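Local coordinates for glyoxalase family protein (Bacillus cereus, PDB 1SS4) that is of unknown function but has the glyoxalase (vicinal oxygen chelate) fold and may bind a metal ion, perhaps acting as a methylmalonyl-CoA epimerase, at residues E20-A25 with C57-M62; I26-E31 with R137-I142; I32-E37 with S70-S75; L133-I136 with I142-G145. All blocks are in the same frame, centred on the assembly; numbering follows the deposited sequence.

Helix 22-32 runs through most of this set: contact 1 uses its first turn, contact 2 its middle, and contact 3 starts where it ends. Contacts 1 and 3 both reach the sheet of strands 9-18, 71-79, 57-64 and 35-42, with centres 11 Å apart. Contact 2 reaches the hairpin turn of the other sheet, touches contact 1 through E140 (OE1 to E20 N, 2.8 Å) and shares I142 with contact 4, again 11 Å between centres. Contacts 1 and 4, 21 Å apart, lie on opposite sides of the centre of the chain, and contacts 3 and 4 both touch the second subunit. The bound glutathione is about 12 Å from the side chain of Y135 in contact 4.

Contact 1. Residues E20-A25 with C57-M62; sequences ESLDNA and CVEIAM
L22, in the first turn of helix 22-32, rests on E59 and A61, two residues of strand 57-64 whose side chains face the helix. From its CB the nearest atom across the contact is E59 OE1, at 4.2 Å. CG lies 4.0 Å from the methyl CB of A61, and CD1 keeps the same 4.0 Å distance to that CB. The other branch reaches furthest into the strand: CD2 is 3.3 Å from E59 CD and lies equally close to E59 CG, set against the stem of the glutamate. CG of L22 stands anti to the backbone N (chi1 -154°), which swings both methyls out to the strand, where the leucine and the extended glutamate cross at a slant. Beyond the two segments CD1 continues onto L74 of strand 71-79.

S21 is the N-cap of the helix: its OG accepts from N24 N at 3.0 Å, with an N-H...O angle of 165°, and this fixes the turn that carries L22. The carboxylate of E140, in the loop described with contact 2, takes the backbone N-H groups of E20 and S21.

This is packing of a helix on a sheet within a glyoxalase-fold module. The polar end of E59 is held from elsewhere, OE1 by R76 and OE2 by R39, while R39 also pairs with OD1 of D23. A buried carboxylate thus offers its carbons to a leucine and its oxygens to two arginines, an environment that would be expected to keep it ionised.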
loop_
_atom_site.group_PDB
_atom_site.type_symbol
_atom_site.label_atom_id
_atom_site.label_comp_id
_atom_site.label_asym_id
_atom_site.label_seq_id
_atom_site.Cartn_x
_atom_site.Cartn_y
_atom_site.Cartn_z
ATOM N N GLU A 20 -7.521 13.043 -5.013
ATOM C CA GLU A 20 -8.058 14.351 -5.380
ATOM C C GLU A 20 -9.570 14.389 -5.131
ATOM O O GLU A 20 -10.099 15.353 -4.585
ATOM C CB GLU A 20 -7.769 14.600 -6.863
ATOM C CG GLU A 20 -7.977 16.017 -7.331
ATOM C CD GLU A 20 -7.604 16.201 -8.800
ATOM O OE1 GLU A 20 -7.749 17.348 -9.287
ATOM O OE2 GLU A 20 -7.168 15.215 -9.470
ATOM N N SER A 21 -10.260 13.331 -5.541
ATOM C CA SER A 21 -11.715 13.223 -5.377
ATOM C C SER A 21 -12.082 11.955 -4.616
ATOM O O SER A 21 -11.880 10.847 -5.116
ATOM C CB SER A 21 -12.412 13.183 -6.742
ATOM O OG SER A 21 -13.768 12.773 -6.608
ATOM N N LEU A 22 -12.619 12.116 -3.409
ATOM C CA LEU A 22 -13.020 10.958 -2.621
ATOM C C LEU A 22 -14.187 10.250 -3.330
ATOM O O LEU A 22 -14.221 9.014 -3.437
ATOM C CB LEU A 22 -13.418 11.396 -1.205
ATOM C CG LEU A 22 -13.264 10.341 -0.109
ATOM C CD1 LEU A 22 -11.818 9.821 -0.095
ATOM C CD2 LEU A 22 -13.631 10.940 1.245
ATOM N N ASP A 23 -15.144 11.025 -3.829
ATOM C CA ASP A 23 -16.265 10.411 -4.540
ATOM C C ASP A 23 -15.800 9.497 -5.679
ATOM O O ASP A 23 -16.280 8.367 -5.805
ATOM C CB ASP A 23 -17.195 11.474 -5.131
ATOM C CG ASP A 23 -18.031 12.177 -4.084
ATOM O OD1 ASP A 23 -18.219 11.614 -2.989
ATOM O OD2 ASP A 23 -18.512 13.294 -4.366
ATOM N N ASN A 24 -14.884 9.982 -6.517
ATOM C CA ASN A 24 -14.415 9.173 -7.643
ATOM C C ASN A 24 -13.610 7.947 -7.217
ATOM O O ASN A 24 -13.733 6.869 -7.819
ATOM C CB ASN A 24 -13.552 9.994 -8.609
ATOM C CG ASN A 24 -14.341 11.037 -9.367
ATOM O OD1 ASN A 24 -15.556 10.922 -9.522
ATOM N ND2 ASN A 24 -13.647 12.057 -9.861
ATOM N N ALA A 25 -12.766 8.111 -6.201
ATOM C CA ALA A 25 -11.944 6.991 -5.724
ATOM C C ALA A 25 -12.835 5.914 -5.101
ATOM O O ALA A 25 -12.661 4.729 -5.366
ATOM C CB ALA A 25 -10.907 7.490 -4.718
ATOM N N CYS A 57 -7.558 19.314 7.946
ATOM C CA CYS A 57 -8.938 18.920 7.764
ATOM C C CYS A 57 -8.881 17.954 6.595
ATOM O O CYS A 57 -8.516 18.341 5.488
ATOM C CB CYS A 57 -9.797 20.129 7.385
ATOM S SG CYS A 57 -11.559 19.744 7.189
ATOM N N VAL A 58 -9.213 16.697 6.848
ATOM C CA VAL A 58 -9.184 15.691 5.799
ATOM C C VAL A 58 -10.470 14.887 5.803
ATOM O O VAL A 58 -11.079 14.690 6.852
ATOM C CB VAL A 58 -8.010 14.723 6.013
ATOM C CG1 VAL A 58 -7.975 13.696 4.908
ATOM C CG2 VAL A 58 -6.705 15.492 6.038
ATOM N N GLU A 59 -10.919 14.470 4.624
ATOM C CA GLU A 59 -12.099 13.635 4.544
ATOM C C GLU A 59 -11.551 12.232 4.293
ATOM O O GLU A 59 -10.695 12.028 3.415
ATOM C CB GLU A 59 -13.011 14.052 3.395
ATOM C CG GLU A 59 -14.367 13.355 3.446
ATOM C CD GLU A 59 -15.233 13.679 2.240
ATOM O OE1 GLU A 59 -14.758 14.427 1.358
ATOM O OE2 GLU A 59 -16.384 13.181 2.172
ATOM N N ILE A 60 -12.052 11.273 5.058
ATOM C CA ILE A 60 -11.597 9.889 4.980
ATOM C C ILE A 60 -12.702 8.905 4.626
ATOM O O ILE A 60 -13.858 9.085 5.019
ATOM C CB ILE A 60 -10.991 9.467 6.336
ATOM C CG1 ILE A 60 -9.697 10.246 6.584
ATOM C CG2 ILE A 60 -10.716 7.978 6.361
ATOM C CD1 ILE A 60 -9.170 10.072 7.981
ATOM N N ALA A 61 -12.337 7.866 3.884
ATOM C CA ALA A 61 -13.275 6.816 3.496
ATOM C C ALA A 61 -12.555 5.486 3.650
ATOM O O ALA A 61 -11.448 5.318 3.148
ATOM C CB ALA A 61 -13.730 7.003 2.061
HETATM N N MSE A 62 -13.173 4.540 4.343
HETATM C CA MSE A 62 -12.547 3.245 4.543
HETATM C C MSE A 62 -13.235 2.174 3.701
HETATM O O MSE A 62 -14.445 1.975 3.807
HETATM C CB MSE A 62 -12.602 2.864 6.023
HETATM C CG MSE A 62 -11.789 1.629 6.384
HETATM SE SE MSE A 62 -9.852 1.870 6.199
HETATM C CE MSE A 62 -9.473 2.918 7.824
#

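Contact 2. Residues I26-E31 with R137-I142; sequences ISFFEE and RGVEGI. With FMT (formic acid), chain F.
F28, on helix 22-32, lays one ring face on the backbone of G138 and V139, its CG opposite the backbone N (chi1 178°) so that the ring extends to the loop; F29 touches V139 from the next position of the helix. R137, the last residue of strand 131-137, donates from NH1 to G141 O (2.9 Å, 169°) in the plane of its guanidinium, and NE and NH2 bind the two oxygens of a bound formic acid, probably from the crystallisation liquor. G138 brings CA to 3.5 Å from F28 CZ and gives its N to I142 O. V139 N sits 3.6 Å above the F28 ring plane, over its centre, and has no hydrogen-bond partner in the model. The V139 side chain follows, with CG1 3.6 Å from F28 CD2 and 4.3 Å from F29 CE2. The loop is the turn of the beta hairpin formed by strands 131-137 and 143-149, and helix 22-32, which also packs on the other sheet, meets it here. The E140 carboxylate pairs with R87. G141 N reaches G138 O at 2.9 Å. I142, whose N bonds V139 O, packs its side chain on Y96 of the second subunit.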
loop_
_atom_site.group_PDB
_atom_site.type_symbol
_atom_site.label_atom_id
_atom_site.label_comp_id
_atom_site.label_asym_id
_atom_site.label_seq_id
_atom_site.Cartn_x
_atom_site.Cartn_y
_atom_site.Cartn_z
ATOM N N ILE A 26 -13.799 6.326 -4.282
ATOM C CA ILE A 26 -14.732 5.373 -3.682
ATOM C C ILE A 26 -15.415 4.609 -4.824
ATOM O O ILE A 26 -15.472 3.385 -4.820
ATOM C CB ILE A 26 -15.831 6.088 -2.831
ATOM C CG1 ILE A 26 -15.200 6.731 -1.594
ATOM C CG2 ILE A 26 -16.907 5.084 -2.413
ATOM C CD1 ILE A 26 -16.185 7.484 -0.723
ATOM N N SER A 27 -15.915 5.338 -5.812
ATOM C CA SER A 27 -16.596 4.691 -6.933
ATOM C C SER A 27 -15.721 3.639 -7.616
ATOM O O SER A 27 -16.171 2.532 -7.914
ATOM C CB SER A 27 -17.033 5.748 -7.953
ATOM O OG SER A 27 -17.521 5.137 -9.134
ATOM N N PHE A 28 -14.464 3.988 -7.858
ATOM C CA PHE A 28 -13.530 3.077 -8.503
ATOM C C PHE A 28 -13.275 1.794 -7.706
ATOM O O PHE A 28 -13.345 0.697 -8.252
ATOM C CB PHE A 28 -12.197 3.788 -8.759
ATOM C CG PHE A 28 -11.155 2.903 -9.369
ATOM C CD1 PHE A 28 -11.282 2.470 -10.689
ATOM C CD2 PHE A 28 -10.064 2.479 -8.626
ATOM C CE1 PHE A 28 -10.329 1.622 -11.255
ATOM C CE2 PHE A 28 -9.104 1.626 -9.181
ATOM C CZ PHE A 28 -9.239 1.199 -10.495
ATOM N N PHE A 29 -12.980 1.918 -6.416
ATOM C CA PHE A 29 -12.718 0.723 -5.644
ATOM C C PHE A 29 -13.977 -0.116 -5.451
ATOM O O PHE A 29 -13.890 -1.328 -5.279
ATOM C CB PHE A 29 -12.006 1.100 -4.348
ATOM C CG PHE A 29 -10.539 1.422 -4.570
ATOM C CD1 PHE A 29 -9.627 0.397 -4.811
ATOM C CD2 PHE A 29 -10.101 2.735 -4.642
ATOM C CE1 PHE A 29 -8.288 0.678 -5.131
ATOM C CE2 PHE A 29 -8.758 3.039 -4.961
ATOM C CZ PHE A 29 -7.853 2.005 -5.207
ATOM N N GLU A 30 -15.146 0.515 -5.537
ATOM C CA GLU A 30 -16.393 -0.245 -5.428
ATOM C C GLU A 30 -16.493 -1.161 -6.641
ATOM O O GLU A 30 -16.915 -2.310 -6.521
ATOM C CB GLU A 30 -17.606 0.679 -5.372
ATOM C CG GLU A 30 -17.801 1.327 -4.017
ATOM C CD GLU A 30 -18.884 2.380 -4.030
ATOM O OE1 GLU A 30 -19.395 2.685 -5.132
ATOM O OE2 GLU A 30 -19.215 2.909 -2.940
ATOM N N GLU A 31 -16.080 -0.649 -7.800
ATOM C CA GLU A 31 -16.089 -1.407 -9.051
ATOM C C GLU A 31 -15.115 -2.580 -8.987
ATOM O O GLU A 31 -15.356 -3.633 -9.573
ATOM C CB GLU A 31 -15.696 -0.503 -10.220
ATOM C CG GLU A 31 -16.719 0.562 -10.572
ATOM C CD GLU A 31 -17.938 -0.007 -11.291
ATOM O OE1 GLU A 31 -17.762 -0.759 -12.274
ATOM O OE2 GLU A 31 -19.071 0.307 -10.878
ATOM N N ARG A 137 -4.038 1.593 -14.773
ATOM C CA ARG A 137 -3.992 2.927 -14.199
ATOM C C ARG A 137 -5.481 3.197 -13.963
ATOM O O ARG A 137 -6.263 3.348 -14.922
ATOM C CB ARG A 137 -3.427 3.945 -15.196
ATOM C CG ARG A 137 -1.940 3.800 -15.475
ATOM C CD ARG A 137 -1.147 4.828 -14.708
ATOM N NE ARG A 137 0.296 4.594 -14.745
ATOM C CZ ARG A 137 1.097 4.836 -13.714
ATOM N NH1 ARG A 137 0.569 5.309 -12.596
ATOM N NH2 ARG A 137 2.412 4.615 -13.798
ATOM N N GLY A 138 -5.884 3.226 -12.696
ATOM C CA GLY A 138 -7.281 3.440 -12.384
ATOM C C GLY A 138 -7.643 4.877 -12.091
ATOM O O GLY A 138 -7.168 5.796 -12.761
ATOM N N VAL A 139 -8.487 5.073 -11.081
ATOM C CA VAL A 139 -8.906 6.413 -10.700
ATOM C C VAL A 139 -7.695 7.334 -10.512
ATOM O O VAL A 139 -6.727 6.989 -9.830
ATOM C CB VAL A 139 -9.782 6.392 -9.422
ATOM C CG1 VAL A 139 -8.989 5.849 -8.239
ATOM C CG2 VAL A 139 -10.323 7.800 -9.143
ATOM N N GLU A 140 -7.744 8.486 -11.179
ATOM C CA GLU A 140 -6.673 9.465 -11.107
ATOM C C GLU A 140 -5.289 8.897 -11.442
ATOM O O GLU A 140 -4.272 9.336 -10.886
ATOM C CB GLU A 140 -6.686 10.094 -9.719
ATOM C CG GLU A 140 -7.913 10.977 -9.484
ATOM C CD GLU A 140 -8.130 11.360 -8.026
ATOM O OE1 GLU A 140 -7.141 11.457 -7.277
ATOM O OE2 GLU A 140 -9.300 11.582 -7.631
ATOM N N GLY A 141 -5.260 7.932 -12.356
ATOM C CA GLY A 141 -4.014 7.308 -12.783
ATOM C C GLY A 141 -3.315 6.387 -11.789
ATOM O O GLY A 141 -2.223 5.884 -12.073
ATOM N N ILE A 142 -3.937 6.149 -10.636
ATOM C CA ILE A 142 -3.339 5.303 -9.605
ATOM C C ILE A 142 -3.110 3.862 -10.077
ATOM O O ILE A 142 -4.014 3.197 -10.585
ATOM C CB ILE A 142 -4.210 5.353 -8.325
ATOM C CG1 ILE A 142 -4.145 6.781 -7.758
ATOM C CG2 ILE A 142 -3.719 4.332 -7.271
ATOM C CD1 ILE A 142 -5.179 7.095 -6.699
HETATM C C FMT F . 2.541 3.916 -17.403
HETATM O O1 FMT F . 1.297 4.177 -17.299
HETATM O O2 FMT F . 2.937 3.092 -16.514
#

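Contact 3. Residues I32-E37 with S70-S75; sequences IGLNLE and SRIELS
E37, on strand 35-42, outermost in the sheet within this chain, and R71, on strand 71-79, form a salt bridge over strand 57-64, which runs between them. The arginine, extended from CG to NE (chi3 168°) and so carried out to the glutamate, grips side-on with two nitrogens, one for each oxygen: NE gives to OE1 at 2.9 Å (155°) and NH2 to OE2, also at 2.9 Å. The carboxylate and guanidinium planes stand 51° apart, and both donors lie out of the carboxylate plane; OE1 is met from above it, OE2 on the syn side but tilted. The third nitrogen, NH1, has a weak bond to G68 O. Both side chains also touch V64 of strand 57-64. Backbone donors are taken up separately: E37 N goes to M62 O, S70 N to the hydroxyl of T65, while G33 N to E30 O and L34 N to F29 O make the Schellman motif that ends helix 22-32 at G33.

L34 and I72 meet elsewhere, crossing at about a right angle. Here CD2 of L34 presses on CD1 of I72 at 3.5 Å, tighter than usual, next to F29 and F101; L9 and M12 of the second subunit also pack on this pair.

In this glyoxalase-fold sheet the paired bonds, one to each oxygen, restrict how carboxylate and guanidinium can rotate against each other and tie together two strands that are not neighbours.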
loop_
_atom_site.group_PDB
_atom_site.type_symbol
_atom_site.label_atom_id
_atom_site.label_comp_id
_atom_site.label_asym_id
_atom_site.label_seq_id
_atom_site.Cartn_x
_atom_site.Cartn_y
_atom_site.Cartn_z
ATOM N N ILE A 32 -13.998 -2.385 -8.288
ATOM C CA ILE A 32 -13.010 -3.438 -8.123
ATOM C C ILE A 32 -13.630 -4.524 -7.239
ATOM O O ILE A 32 -13.273 -5.693 -7.327
ATOM C CB ILE A 32 -11.739 -2.911 -7.402
ATOM C CG1 ILE A 32 -10.989 -1.926 -8.304
ATOM C CG2 ILE A 32 -10.862 -4.090 -6.966
ATOM C CD1 ILE A 32 -10.175 -2.589 -9.400
ATOM N N GLY A 33 -14.524 -4.123 -6.347
ATOM C CA GLY A 33 -15.151 -5.103 -5.484
ATOM C C GLY A 33 -15.072 -4.838 -3.999
ATOM O O GLY A 33 -15.539 -5.665 -3.213
ATOM N N LEU A 34 -14.465 -3.721 -3.596
ATOM C CA LEU A 34 -14.397 -3.407 -2.172
ATOM C C LEU A 34 -15.674 -2.679 -1.753
ATOM O O LEU A 34 -16.356 -2.054 -2.576
ATOM C CB LEU A 34 -13.183 -2.531 -1.840
ATOM C CG LEU A 34 -11.846 -3.268 -1.935
ATOM C CD1 LEU A 34 -11.261 -3.091 -3.327
ATOM C CD2 LEU A 34 -10.890 -2.714 -0.871
ATOM N N ASN A 35 -15.990 -2.769 -0.465
ATOM C CA ASN A 35 -17.177 -2.108 0.077
ATOM C C ASN A 35 -16.766 -0.948 0.980
ATOM O O ASN A 35 -15.723 -0.993 1.633
ATOM C CB ASN A 35 -18.021 -3.115 0.863
ATOM C CG ASN A 35 -18.393 -4.334 0.031
ATOM O OD1 ASN A 35 -18.599 -4.236 -1.182
ATOM N ND2 ASN A 35 -18.491 -5.493 0.687
ATOM N N LEU A 36 -17.595 0.094 1.000
ATOM C CA LEU A 36 -17.341 1.278 1.798
ATOM C C LEU A 36 -17.868 1.062 3.212
ATOM O O LEU A 36 -19.073 0.881 3.391
ATOM C CB LEU A 36 -18.043 2.469 1.158
ATOM C CG LEU A 36 -18.033 3.816 1.867
ATOM C CD1 LEU A 36 -16.593 4.335 2.026
ATOM C CD2 LEU A 36 -18.852 4.787 1.041
ATOM N N GLU A 37 -16.971 1.067 4.201
ATOM C CA GLU A 37 -17.348 0.862 5.609
ATOM C C GLU A 37 -17.813 2.157 6.234
ATOM O O GLU A 37 -18.779 2.188 7.001
ATOM C CB GLU A 37 -16.169 0.355 6.447
ATOM C CG GLU A 37 -15.773 -1.082 6.247
ATOM C CD GLU A 37 -14.758 -1.538 7.292
ATOM O OE1 GLU A 37 -13.684 -0.907 7.395
ATOM O OE2 GLU A 37 -15.034 -2.525 8.009
ATOM N N SER A 70 -8.830 -7.217 4.330
ATOM C CA SER A 70 -8.029 -6.115 3.832
ATOM C C SER A 70 -8.791 -4.830 3.669
ATOM O O SER A 70 -9.983 -4.834 3.366
ATOM C CB SER A 70 -7.422 -6.522 2.499
ATOM O OG SER A 70 -6.871 -7.822 2.591
ATOM N N ARG A 71 -8.088 -3.723 3.841
ATOM C CA ARG A 71 -8.729 -2.433 3.722
ATOM C C ARG A 71 -7.878 -1.404 2.998
ATOM O O ARG A 71 -6.647 -1.434 3.067
ATOM C CB ARG A 71 -9.081 -1.891 5.113
ATOM C CG ARG A 71 -10.206 -2.631 5.819
ATOM C CD ARG A 71 -10.302 -2.234 7.302
ATOM N NE ARG A 71 -11.543 -2.743 7.873
ATOM C CZ ARG A 71 -11.738 -4.003 8.242
ATOM N NH1 ARG A 71 -10.762 -4.896 8.122
ATOM N NH2 ARG A 71 -12.926 -4.380 8.697
ATOM N N ILE A 72 -8.566 -0.489 2.318
ATOM C CA ILE A 72 -7.927 0.616 1.620
ATOM C C ILE A 72 -8.543 1.882 2.207
ATOM O O ILE A 72 -9.760 2.082 2.168
ATOM C CB ILE A 72 -8.194 0.586 0.117
ATOM C CG1 ILE A 72 -7.493 -0.611 -0.499
ATOM C CG2 ILE A 72 -7.741 1.904 -0.535
ATOM C CD1 ILE A 72 -8.034 -0.980 -1.893
ATOM N N GLU A 73 -7.696 2.726 2.777
ATOM C CA GLU A 73 -8.164 3.979 3.350
ATOM C C GLU A 73 -7.922 5.065 2.321
ATOM O O GLU A 73 -6.791 5.247 1.859
ATOM C CB GLU A 73 -7.391 4.317 4.628
ATOM C CG GLU A 73 -7.913 5.557 5.342
ATOM C CD GLU A 73 -7.180 5.847 6.659
ATOM O OE1 GLU A 73 -7.047 4.929 7.501
ATOM O OE2 GLU A 73 -6.740 6.991 6.861
ATOM N N LEU A 74 -8.977 5.788 1.976
ATOM C CA LEU A 74 -8.882 6.870 1.013
ATOM C C LEU A 74 -8.973 8.185 1.783
ATOM O O LEU A 74 -9.854 8.357 2.640
ATOM C CB LEU A 74 -10.016 6.741 -0.019
ATOM C CG LEU A 74 -10.032 5.417 -0.794
ATOM C CD1 LEU A 74 -11.320 5.291 -1.601
ATOM C CD2 LEU A 74 -8.807 5.323 -1.733
ATOM N N SER A 75 -8.034 9.092 1.507
ATOM C CA SER A 75 -7.986 10.395 2.165
ATOM C C SER A 75 -7.955 11.542 1.158
ATOM O O SER A 75 -7.315 11.445 0.108
ATOM C CB SER A 75 -6.740 10.512 3.052
ATOM O OG SER A 75 -6.864 9.704 4.205
#

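Contact 4. Residues L133-I136 with I142-G145; sequences LCYI and ILIG
I136 and Y135 on one strand and L143 on the other lose the most surface where strands 131-137 and 143-149 pair as a beta hairpin, the central pair of the second four-stranded sheet of this glyoxalase-like fold. The short segments run antiparallel at 166°, their axes 4.7 Å apart. I136 faces I144 in a hydrogen-bonded pair: I136 N donates to I144 O and I144 N to I136 O, both at 2.9 Å and nearly straight, the first with an N-H...O angle of 171°. Their side chains share one face of the sheet but diverge, I136 towards L120 of strand 119-127 and I144 towards V99 and F101 of strand 95-103.

Y135 pairs with G145 in the next, non-hydrogen-bonded position and projects from the other face. Its ring meets the glycine obliquely, CD2 lying 4.1 Å from G145 CA, and runs on to V121 and to V50 of the second subunit. L143, two residues before G145, flanks the ring from the turn end. With its CG anti to the backbone N (chi1 -168°), L143 sends its methyls back over the strand pair, and CD1 comes to 4.1 Å from Y135 CD1. The same CD1 stands 3.9 Å from I136 O. L143 O bonds the hydroxyl of Y96 of the second subunit. Between the strands, C134 O receives a CA-H...O contact from G145 CA, 3.5 Å away.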
loop_
_atom_site.group_PDB
_atom_site.type_symbol
_atom_site.label_atom_id
_atom_site.label_comp_id
_atom_site.label_asym_id
_atom_site.label_seq_id
_atom_site.Cartn_x
_atom_site.Cartn_y
_atom_site.Cartn_z
ATOM N N LEU A 133 -2.469 -11.866 -15.458
ATOM C CA LEU A 133 -2.457 -10.601 -14.734
ATOM C C LEU A 133 -2.090 -9.396 -15.587
ATOM O O LEU A 133 -1.568 -9.535 -16.692
ATOM C CB LEU A 133 -1.487 -10.685 -13.554
ATOM C CG LEU A 133 -0.003 -10.630 -13.913
ATOM C CD1 LEU A 133 0.810 -10.369 -12.653
ATOM C CD2 LEU A 133 0.426 -11.931 -14.593
ATOM N N CYS A 134 -2.364 -8.212 -15.045
ATOM C CA CYS A 134 -2.067 -6.966 -15.722
ATOM C C CYS A 134 -1.964 -5.827 -14.712
ATOM O O CYS A 134 -2.291 -5.989 -13.530
ATOM C CB CYS A 134 -3.170 -6.626 -16.724
ATOM S SG CYS A 134 -4.760 -6.257 -15.949
ATOM N N TYR A 135 -1.498 -4.687 -15.203
ATOM C CA TYR A 135 -1.392 -3.464 -14.413
ATOM C C TYR A 135 -2.360 -2.510 -15.079
ATOM O O TYR A 135 -2.437 -2.440 -16.305
ATOM C CB TYR A 135 0.008 -2.852 -14.481
ATOM C CG TYR A 135 1.008 -3.377 -13.478
ATOM C CD1 TYR A 135 2.237 -2.730 -13.300
ATOM C CD2 TYR A 135 0.749 -4.517 -12.726
ATOM C CE1 TYR A 135 3.175 -3.210 -12.398
ATOM C CE2 TYR A 135 1.681 -5.009 -11.832
ATOM C CZ TYR A 135 2.894 -4.348 -11.674
ATOM O OH TYR A 135 3.825 -4.859 -10.810
ATOM N N ILE A 136 -3.089 -1.768 -14.268
ATOM C CA ILE A 136 -4.064 -0.819 -14.762
ATOM C C ILE A 136 -3.874 0.490 -14.041
ATOM O O ILE A 136 -3.566 0.492 -12.850
ATOM C CB ILE A 136 -5.497 -1.304 -14.441
ATOM C CG1 ILE A 136 -5.789 -2.589 -15.208
ATOM C CG2 ILE A 136 -6.515 -0.211 -14.749
ATOM C CD1 ILE A 136 -5.885 -2.380 -16.690
ATOM N N ILE A 142 -3.937 6.149 -10.636
ATOM C CA ILE A 142 -3.339 5.303 -9.605
ATOM C C ILE A 142 -3.110 3.862 -10.077
ATOM O O ILE A 142 -4.014 3.197 -10.585
ATOM C CB ILE A 142 -4.210 5.353 -8.325
ATOM C CG1 ILE A 142 -4.145 6.781 -7.758
ATOM C CG2 ILE A 142 -3.719 4.332 -7.271
ATOM C CD1 ILE A 142 -5.179 7.095 -6.699
ATOM N N LEU A 143 -1.885 3.388 -9.895
ATOM C CA LEU A 143 -1.500 2.047 -10.317
ATOM C C LEU A 143 -2.066 0.922 -9.448
ATOM O O LEU A 143 -1.873 0.897 -8.225
ATOM C CB LEU A 143 0.024 1.935 -10.354
ATOM C CG LEU A 143 0.601 0.691 -11.039
ATOM C CD1 LEU A 143 0.280 0.757 -12.528
ATOM C CD2 LEU A 143 2.129 0.645 -10.820
ATOM N N ILE A 144 -2.754 -0.011 -10.110
ATOM C CA ILE A 144 -3.355 -1.182 -9.476
ATOM C C ILE A 144 -2.945 -2.413 -10.270
ATOM O O ILE A 144 -2.714 -2.336 -11.461
ATOM C CB ILE A 144 -4.887 -1.112 -9.526
ATOM C CG1 ILE A 144 -5.377 0.181 -8.882
ATOM C CG2 ILE A 144 -5.469 -2.298 -8.837
ATOM C CD1 ILE A 144 -5.059 0.274 -7.414
ATOM N N GLY A 145 -2.854 -3.545 -9.590
ATOM C CA GLY A 145 -2.524 -4.791 -10.236
ATOM C C GLY A 145 -3.768 -5.672 -10.133
ATOM O O GLY A 145 -4.502 -5.626 -9.146
#